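Local coordinates for protein heme oxygenase (mycobilin-producing) (Mycobacterium tuberculosis, PDB 6PLE) that degrades heme by oxidatively opening its porphyrin ring with the help of an electron donor, yielding mycobilin and releasing free iron, at residues V3-A8 against T55-D60; N7-P12 against P82-A87. The protein carries 1 engineered substitution. All coordinates share one frame; numbering follows the deposited sequence.

Contact 1. Residues V3-A8 against T55-D60; sequences VVKINA and THWESD. With BLA (biliverdine IX alpha), chain C.
Val3 and Lys5 pair with Trp57 and Thr55 as the hydrogen-bonded pairs of an antiparallel ladder, with the non-hydrogen-bonded pair Val4–His56 between them. The ladder joins two neighbouring strands, 3-9 and 51-57, in the dimeric alpha-beta barrel fold of the antibiotic biosynthesis monooxygenase family. Val3, Lys5, Thr55 and Trp57 turn to the face that carries the helices and the bound biliverdin, whereas Val4 and His56 lie side by side on the other face, the CG2 methyl of Val4 obliquely against the imidazole, 3.4 Å from CD2.

Lys5 suits a place between sheet and helix, since its long chain is greasy for most of its length. Its CB packs 3.3 Å from OG1 of Thr55 and more loosely against NE1 of Trp57. A bend at chi2 (52°) and another at chi4 steer the chain toward helix 60-71, where it crosses Asp60 at about a right angle. CE passes alongside Asp60 OD1, and NZ meets that same oxygen in a salt bridge, nearly along its C-O axis; Glu91 gives the ammonium a second carboxylate. Asp60 opens the helix, directly after the N-cap Ser59, whose hydroxyl binds Ala62 N.

Small and branched, Thr55 divides its work. CG2 reaches 3.3 Å to the vinyl carbon CAB of biliverdin, and OG1 accepts a bond from Trp57 NE1, modelled so short that its exact length is doubtful. The same hydroxyl donates to Lys5 O at 3.3 Å, in the carbonyl plane and on a lone pair, while Thr55 N approaches that oxygen tilted 26° from the plane.

Contact 2. Residues N7-P12 against P82-A87; sequences NAIEVP and PVATGA. With BLA (biliverdine IX alpha), chain C.
Val83 O lies 3.2 Å from CD of Pro12, where the loop first meets the other segment. The backbone N atoms of Val83 and Ala84 both donate to O1D of a biliverdin propionate, the one from Ala84 nearly straight at 175°. Two backbone N-H groups thus converge on one carboxylate oxygen. The CB of Ala84, small enough to sit between ligand and strand, touches CG2 of Ile9 at 3.6 Å. That methyl is anti to the backbone N of Ile9, whereas CG1 leaves by the other branch and carries CD1 over to pyrrole carbon C3D.

Thr85 N then binds Glu10 O at 2.7 Å. Here the segment after helix 76-80 runs roughly antiparallel to the chain as it runs out of strand 3-9 of the ferredoxin-like sheet, and residues 83-86 belong to the heme-binding site of the enzyme. Gly86, lacking a side chain, lets the extended Glu10 chain lie over its CA; Glu10 N stands above the plane of the Gly86 carbonyl, off the lone pairs, in a long bond of 3.2 Å from Glu10 N to Gly86 O. At Ala87, CA-H points to Ala8 O, and the CB methyl rests 3.3 Å from Asn7 OD1.

In the fold
Both contacts start from strand 3-9 and share Asn7 and Ala8, yet they lie on opposite sides of the chain's centre, about 18 Å apart between centres. Contact 1 is regular sheet, a ladder with strand 51-57, from which Lys5 reaches the start of helix 60-71 by a salt bridge; contact 2 is irregular, the strand's far end meeting a loop through a few backbone bonds and small side chains. Each is partly buried, but contact 2 includes the exposed Pro12 and Thr85. One of the bound biliverdins spans the two: Asn7, common to both, donates ND2 to its lactam oxygen OB, while contact 1 adds Thr55 and Trp57 beside the vinyl group and contact 2 holds a propionate.

Contact 1. Residues V3-A8 against T55-D60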
loop_
_atom_site.group_PDB
_atom_site.type_symbol
_atom_site.label_atom_id
_atom_site.label_comp_id
_atom_site.label_asym_id
_atom_site.label_seq_id
_atom_site.Cartn_x
_atom_site.Cartn_y
_atom_site.Cartn_z
ATOM N N VAL A 3 -17.364 14.980 -4.505
ATOM C CA VAL A 3 -15.925 15.012 -4.674
ATOM C C VAL A 3 -15.577 14.024 -5.764
ATOM O O VAL A 3 -16.396 13.195 -6.160
ATOM C CB VAL A 3 -15.199 14.692 -3.360
ATOM C CG1 VAL A 3 -15.822 15.512 -2.247
ATOM C CG2 VAL A 3 -15.348 13.220 -3.026
ATOM N N VAL A 4 -14.354 14.127 -6.271
ATOM C CA VAL A 4 -13.858 13.194 -7.277
ATOM C C VAL A 4 -12.457 12.793 -6.877
ATOM O O VAL A 4 -11.647 13.653 -6.526
ATOM C CB VAL A 4 -13.857 13.796 -8.697
ATOM C CG1 VAL A 4 -12.968 12.985 -9.606
ATOM C CG2 VAL A 4 -15.240 13.820 -9.247
ATOM N N LYS A 5 -12.184 11.498 -6.909
ATOM C CA LYS A 5 -10.869 10.937 -6.659
ATOM C C LYS A 5 -10.384 10.346 -7.963
ATOM O O LYS A 5 -11.023 9.440 -8.498
ATOM C CB LYS A 5 -10.922 9.822 -5.610
ATOM C CG LYS A 5 -10.666 10.203 -4.164
ATOM C CD LYS A 5 -11.523 11.343 -3.693
ATOM C CE LYS A 5 -11.255 11.592 -2.232
ATOM N NZ LYS A 5 -11.131 13.029 -1.859
ATOM N N ILE A 6 -9.229 10.794 -8.444
ATOM C CA ILE A 6 -8.641 10.225 -9.644
ATOM C C ILE A 6 -7.390 9.470 -9.248
ATOM O O ILE A 6 -6.579 9.978 -8.464
ATOM C CB ILE A 6 -8.339 11.302 -10.691
ATOM C CG1 ILE A 6 -9.672 11.888 -11.184
ATOM C CG2 ILE A 6 -7.509 10.695 -11.810
ATOM C CD1 ILE A 6 -9.535 12.735 -12.426
ATOM N N ASN A 7 -7.245 8.255 -9.776
ATOM C CA ASN A 7 -6.109 7.390 -9.471
ATOM C C ASN A 7 -5.354 7.127 -10.769
ATOM O O ASN A 7 -5.833 6.402 -11.645
ATOM C CB ASN A 7 -6.572 6.090 -8.794
ATOM C CG ASN A 7 -5.444 5.078 -8.601
ATOM O OD1 ASN A 7 -4.262 5.362 -8.841
ATOM N ND2 ASN A 7 -5.813 3.876 -8.162
ATOM N N ALA A 8 -4.174 7.716 -10.896
ATOM C CA ALA A 8 -3.355 7.478 -12.080
ATOM C C ALA A 8 -2.549 6.206 -11.857
ATOM O O ALA A 8 -1.557 6.207 -11.133
ATOM C CB ALA A 8 -2.469 8.681 -12.372
ATOM N N THR A 55 -13.559 8.369 -9.901
ATOM C CA THR A 55 -14.615 7.971 -8.972
ATOM C C THR A 55 -15.271 9.221 -8.409
ATOM O O THR A 55 -14.575 10.157 -8.021
ATOM C CB THR A 55 -14.053 7.121 -7.811
ATOM O OG1 THR A 55 -13.413 7.971 -6.847
ATOM C CG2 THR A 55 -13.025 6.133 -8.307
ATOM N N HIS A 56 -16.601 9.253 -8.364
ATOM C CA HIS A 56 -17.317 10.342 -7.705
ATOM C C HIS A 56 -17.878 9.846 -6.377
ATOM O O HIS A 56 -18.091 8.645 -6.191
ATOM C CB HIS A 56 -18.446 10.900 -8.584
ATOM C CG HIS A 56 -18.011 11.266 -9.973
ATOM N ND1 HIS A 56 -17.506 10.342 -10.868
ATOM C CD2 HIS A 56 -18.009 12.456 -10.620
ATOM C CE1 HIS A 56 -17.209 10.945 -12.004
ATOM N NE2 HIS A 56 -17.499 12.229 -11.878
ATOM N N TRP A 57 -18.068 10.777 -5.439
ATOM C CA TRP A 57 -18.555 10.460 -4.106
ATOM C C TRP A 57 -19.324 11.654 -3.569
ATOM O O TRP A 57 -19.058 12.798 -3.943
ATOM C CB TRP A 57 -17.435 10.105 -3.129
ATOM C CG TRP A 57 -16.427 9.158 -3.645
ATOM C CD1 TRP A 57 -15.402 9.437 -4.505
ATOM C CD2 TRP A 57 -16.308 7.775 -3.319
ATOM N NE1 TRP A 57 -14.656 8.308 -4.742
ATOM C CE2 TRP A 57 -15.194 7.270 -4.031
ATOM C CE3 TRP A 57 -17.040 6.902 -2.504
ATOM C CZ2 TRP A 57 -14.806 5.942 -3.956
ATOM C CZ3 TRP A 57 -16.632 5.587 -2.416
ATOM C CH2 TRP A 57 -15.527 5.119 -3.126
ATOM N N GLU A 58 -20.279 11.373 -2.678
ATOM C CA GLU A 58 -21.095 12.444 -2.109
ATOM C C GLU A 58 -20.265 13.383 -1.260
ATOM O O GLU A 58 -20.573 14.577 -1.148
ATOM C CB GLU A 58 -22.210 11.853 -1.256
ATOM C CG GLU A 58 -23.139 10.921 -2.010
ATOM C CD GLU A 58 -24.580 11.388 -1.983
ATOM O OE1 GLU A 58 -25.466 10.559 -1.674
ATOM O OE2 GLU A 58 -24.821 12.583 -2.267
ATOM N N SER A 59 -19.220 12.854 -0.640
ATOM C CA SER A 59 -18.418 13.590 0.321
ATOM C C SER A 59 -17.068 12.895 0.397
ATOM O O SER A 59 -16.876 11.825 -0.174
ATOM C CB SER A 59 -19.118 13.631 1.685
ATOM O OG SER A 59 -18.811 12.447 2.421
ATOM N N ASP A 60 -16.133 13.505 1.113
ATOM C CA ASP A 60 -14.868 12.811 1.312
ATOM C C ASP A 60 -15.005 11.696 2.329
ATOM O O ASP A 60 -14.359 10.656 2.193
ATOM C CB ASP A 60 -13.774 13.781 1.747
ATOM C CG ASP A 60 -12.395 13.181 1.600
ATOM O OD1 ASP A 60 -12.054 12.756 0.484
ATOM O OD2 ASP A 60 -11.653 13.108 2.594
HETATM C CHA BLA C . -6.924 -2.167 -9.111
HETATM N NA BLA C . -9.052 -1.077 -8.160
HETATM C C1A BLA C . -8.428 -2.070 -8.818
HETATM C C2A BLA C . -9.339 -2.993 -9.211
HETATM C C3A BLA C . -10.559 -2.558 -8.783
HETATM C C4A BLA C . -10.369 -1.355 -8.121
HETATM C CMA BLA C . -11.890 -3.264 -9.011
HETATM C CAA BLA C . -8.918 -4.240 -9.995
HETATM C CBA BLA C . -8.616 -5.413 -9.045
HETATM C CGA BLA C . -7.110 -5.574 -8.809
HETATM O O1A BLA C . -6.283 -5.693 -9.750
HETATM O O2A BLA C . -6.686 -5.607 -7.633
HETATM C CHB BLA C . -11.387 -0.401 -7.437
HETATM N NB BLA C . -9.574 1.420 -7.566
HETATM C C1B BLA C . -10.976 0.866 -7.225
HETATM C C2B BLA C . -11.719 2.024 -6.633
HETATM C C3B BLA C . -10.870 3.169 -6.608
HETATM C C4B BLA C . -9.516 2.880 -7.164
HETATM C CMB BLA C . -13.173 2.003 -6.125
HETATM O OB BLA C . -8.591 3.605 -7.268
HETATM C CAB BLA C . -11.254 4.539 -6.076
HETATM C CBB BLA C . -11.399 4.716 -4.777
HETATM N NC BLA C . -7.451 1.240 -5.185
HETATM C C1C BLA C . -8.253 2.180 -4.260
HETATM C C2C BLA C . -7.322 3.269 -3.845
HETATM C C3C BLA C . -6.039 3.068 -4.441
HETATM C C4C BLA C . -6.033 1.829 -5.274
HETATM C CMC BLA C . -7.712 4.423 -2.918
HETATM O OC BLA C . -9.387 2.055 -3.941
HETATM C CAC BLA C . -4.777 3.929 -4.299
HETATM C CBC BLA C . -4.750 5.183 -4.668
HETATM C CHD BLA C . -4.980 1.410 -5.964
HETATM N ND BLA C . -6.407 -0.311 -7.412
HETATM C C1D BLA C . -5.124 0.313 -7.028
HETATM C C2D BLA C . -3.998 -0.308 -7.789
HETATM C C3D BLA C . -4.603 -1.316 -8.675
HETATM C C4D BLA C . -6.092 -1.344 -8.463
HETATM C CMD BLA C . -2.504 0.044 -7.684
HETATM C CAD BLA C . -3.927 -2.269 -9.647
HETATM C CBD BLA C . -3.960 -3.610 -8.906
HETATM C CGD BLA C . -3.140 -4.658 -9.642
HETATM O O1D BLA C . -1.926 -4.447 -9.874
HETATM O O2D BLA C . -3.684 -5.732 -10.006
#

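Contact 2. Residues N7-P12 against P82-A87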
loop_
_atom_site.group_PDB
_atom_site.type_symbol
_atom_site.label_atom_id
_atom_site.label_comp_id
_atom_site.label_asym_id
_atom_site.label_seq_id
_atom_site.Cartn_x
_atom_site.Cartn_y
_atom_site.Cartn_z
ATOM N N ASN A 7 -7.245 8.255 -9.776
ATOM C CA ASN A 7 -6.109 7.390 -9.471
ATOM C C ASN A 7 -5.354 7.127 -10.769
ATOM O O ASN A 7 -5.833 6.402 -11.645
ATOM C CB ASN A 7 -6.572 6.090 -8.794
ATOM C CG ASN A 7 -5.444 5.078 -8.601
ATOM O OD1 ASN A 7 -4.262 5.362 -8.841
ATOM N ND2 ASN A 7 -5.813 3.876 -8.162
ATOM N N ALA A 8 -4.174 7.716 -10.896
ATOM C CA ALA A 8 -3.355 7.478 -12.080
ATOM C C ALA A 8 -2.549 6.206 -11.857
ATOM O O ALA A 8 -1.557 6.207 -11.133
ATOM C CB ALA A 8 -2.469 8.681 -12.372
ATOM N N ILE A 9 -2.991 5.100 -12.447
ATOM C CA ILE A 9 -2.334 3.812 -12.259
ATOM C C ILE A 9 -1.286 3.615 -13.348
ATOM O O ILE A 9 -1.562 3.843 -14.531
ATOM C CB ILE A 9 -3.363 2.668 -12.256
ATOM C CG1 ILE A 9 -4.331 2.820 -11.075
ATOM C CG2 ILE A 9 -2.667 1.340 -12.160
ATOM C CD1 ILE A 9 -5.185 1.577 -10.807
ATOM N N GLU A 10 -0.081 3.200 -12.952
ATOM C CA GLU A 10 0.999 2.914 -13.886
ATOM C C GLU A 10 1.082 1.415 -14.132
ATOM O O GLU A 10 1.074 0.627 -13.186
ATOM C CB GLU A 10 2.341 3.437 -13.375
ATOM C CG GLU A 10 2.334 4.895 -12.911
ATOM C CD GLU A 10 3.541 5.258 -12.041
ATOM O OE1 GLU A 10 3.499 6.313 -11.373
ATOM O OE2 GLU A 10 4.533 4.489 -12.016
ATOM N N VAL A 11 1.170 1.034 -15.401
ATOM C CA VAL A 11 1.153 -0.359 -15.828
ATOM C C VAL A 11 2.244 -0.520 -16.869
ATOM O O VAL A 11 2.299 0.261 -17.830
ATOM C CB VAL A 11 -0.208 -0.767 -16.416
ATOM C CG1 VAL A 11 -1.203 -1.092 -15.305
ATOM C CG2 VAL A 11 -0.745 0.337 -17.321
ATOM N N PRO A 12 3.126 -1.502 -16.737
ATOM C CA PRO A 12 4.144 -1.692 -17.767
ATOM C C PRO A 12 3.475 -1.976 -19.099
ATOM O O PRO A 12 2.291 -2.318 -19.174
ATOM C CB PRO A 12 4.948 -2.896 -17.264
ATOM C CG PRO A 12 4.002 -3.641 -16.399
ATOM C CD PRO A 12 3.109 -2.600 -15.756
ATOM N N PRO A 82 0.771 -8.192 -8.362
ATOM C CA PRO A 82 0.164 -7.005 -8.959
ATOM C C PRO A 82 0.653 -6.787 -10.378
ATOM O O PRO A 82 1.776 -7.131 -10.750
ATOM C CB PRO A 82 0.646 -5.887 -8.029
ATOM C CG PRO A 82 2.011 -6.399 -7.510
ATOM C CD PRO A 82 2.098 -7.889 -7.798
ATOM N N VAL A 83 -0.236 -6.227 -11.185
ATOM C CA VAL A 83 0.108 -5.881 -12.553
ATOM C C VAL A 83 0.483 -4.400 -12.660
ATOM O O VAL A 83 1.259 -4.032 -13.558
ATOM C CB VAL A 83 -1.043 -6.255 -13.505
ATOM C CG1 VAL A 83 -2.144 -5.181 -13.495
ATOM C CG2 VAL A 83 -0.509 -6.484 -14.889
ATOM N N ALA A 84 0.002 -3.560 -11.741
ATOM C CA ALA A 84 0.368 -2.155 -11.665
ATOM C C ALA A 84 1.738 -1.973 -11.013
ATOM O O ALA A 84 2.179 -2.804 -10.225
ATOM C CB ALA A 84 -0.682 -1.388 -10.865
ATOM N N THR A 85 2.416 -0.874 -11.349
ATOM C CA THR A 85 3.708 -0.551 -10.741
ATOM C C THR A 85 3.731 0.800 -10.042
ATOM O O THR A 85 4.803 1.225 -9.600
ATOM C CB THR A 85 4.838 -0.581 -11.772
ATOM O OG1 THR A 85 4.742 0.558 -12.643
ATOM C CG2 THR A 85 4.778 -1.829 -12.590
ATOM N N GLY A 86 2.586 1.471 -9.923
ATOM C CA GLY A 86 2.529 2.783 -9.298
ATOM C C GLY A 86 1.103 3.293 -9.268
ATOM O O GLY A 86 0.186 2.687 -9.835
ATOM N N ALA A 87 0.924 4.422 -8.576
ATOM C CA ALA A 87 -0.383 5.065 -8.480
ATOM C C ALA A 87 -0.205 6.443 -7.866
ATOM O O ALA A 87 0.773 6.705 -7.169
ATOM C CB ALA A 87 -1.392 4.241 -7.650
HETATM C CHA BLA C . -6.924 -2.167 -9.111
HETATM N NA BLA C . -9.052 -1.077 -8.160
HETATM C C1A BLA C . -8.428 -2.070 -8.818
HETATM C C2A BLA C . -9.339 -2.993 -9.211
HETATM C C3A BLA C . -10.559 -2.558 -8.783
HETATM C C4A BLA C . -10.369 -1.355 -8.121
HETATM C CMA BLA C . -11.890 -3.264 -9.011
HETATM C CAA BLA C . -8.918 -4.240 -9.995
HETATM C CBA BLA C . -8.616 -5.413 -9.045
HETATM C CGA BLA C . -7.110 -5.574 -8.809
HETATM O O1A BLA C . -6.283 -5.693 -9.750
HETATM O O2A BLA C . -6.686 -5.607 -7.633
HETATM C CHB BLA C . -11.387 -0.401 -7.437
HETATM N NB BLA C . -9.574 1.420 -7.566
HETATM C C1B BLA C . -10.976 0.866 -7.225
HETATM C C2B BLA C . -11.719 2.024 -6.633
HETATM C C3B BLA C . -10.870 3.169 -6.608
HETATM C C4B BLA C . -9.516 2.880 -7.164
HETATM C CMB BLA C . -13.173 2.003 -6.125
HETATM O OB BLA C . -8.591 3.605 -7.268
HETATM C CAB BLA C . -11.254 4.539 -6.076
HETATM C CBB BLA C . -11.399 4.716 -4.777
HETATM N NC BLA C . -7.451 1.240 -5.185
HETATM C C1C BLA C . -8.253 2.180 -4.260
HETATM C C2C BLA C . -7.322 3.269 -3.845
HETATM C C3C BLA C . -6.039 3.068 -4.441
HETATM C C4C BLA C . -6.033 1.829 -5.274
HETATM C CMC BLA C . -7.712 4.423 -2.918
HETATM O OC BLA C . -9.387 2.055 -3.941
HETATM C CAC BLA C . -4.777 3.929 -4.299
HETATM C CBC BLA C . -4.750 5.183 -4.668
HETATM C CHD BLA C . -4.980 1.410 -5.964
HETATM N ND BLA C . -6.407 -0.311 -7.412
HETATM C C1D BLA C . -5.124 0.313 -7.028
HETATM C C2D BLA C . -3.998 -0.308 -7.789
HETATM C C3D BLA C . -4.603 -1.316 -8.675
HETATM C C4D BLA C . -6.092 -1.344 -8.463
HETATM C CMD BLA C . -2.504 0.044 -7.684
HETATM C CAD BLA C . -3.927 -2.269 -9.647
HETATM C CBD BLA C . -3.960 -3.610 -8.906
HETATM C CGD BLA C . -3.140 -4.658 -9.642
HETATM O O1D BLA C . -1.926 -4.447 -9.874
HETATM O O2D BLA C . -3.684 -5.732 -10.006
#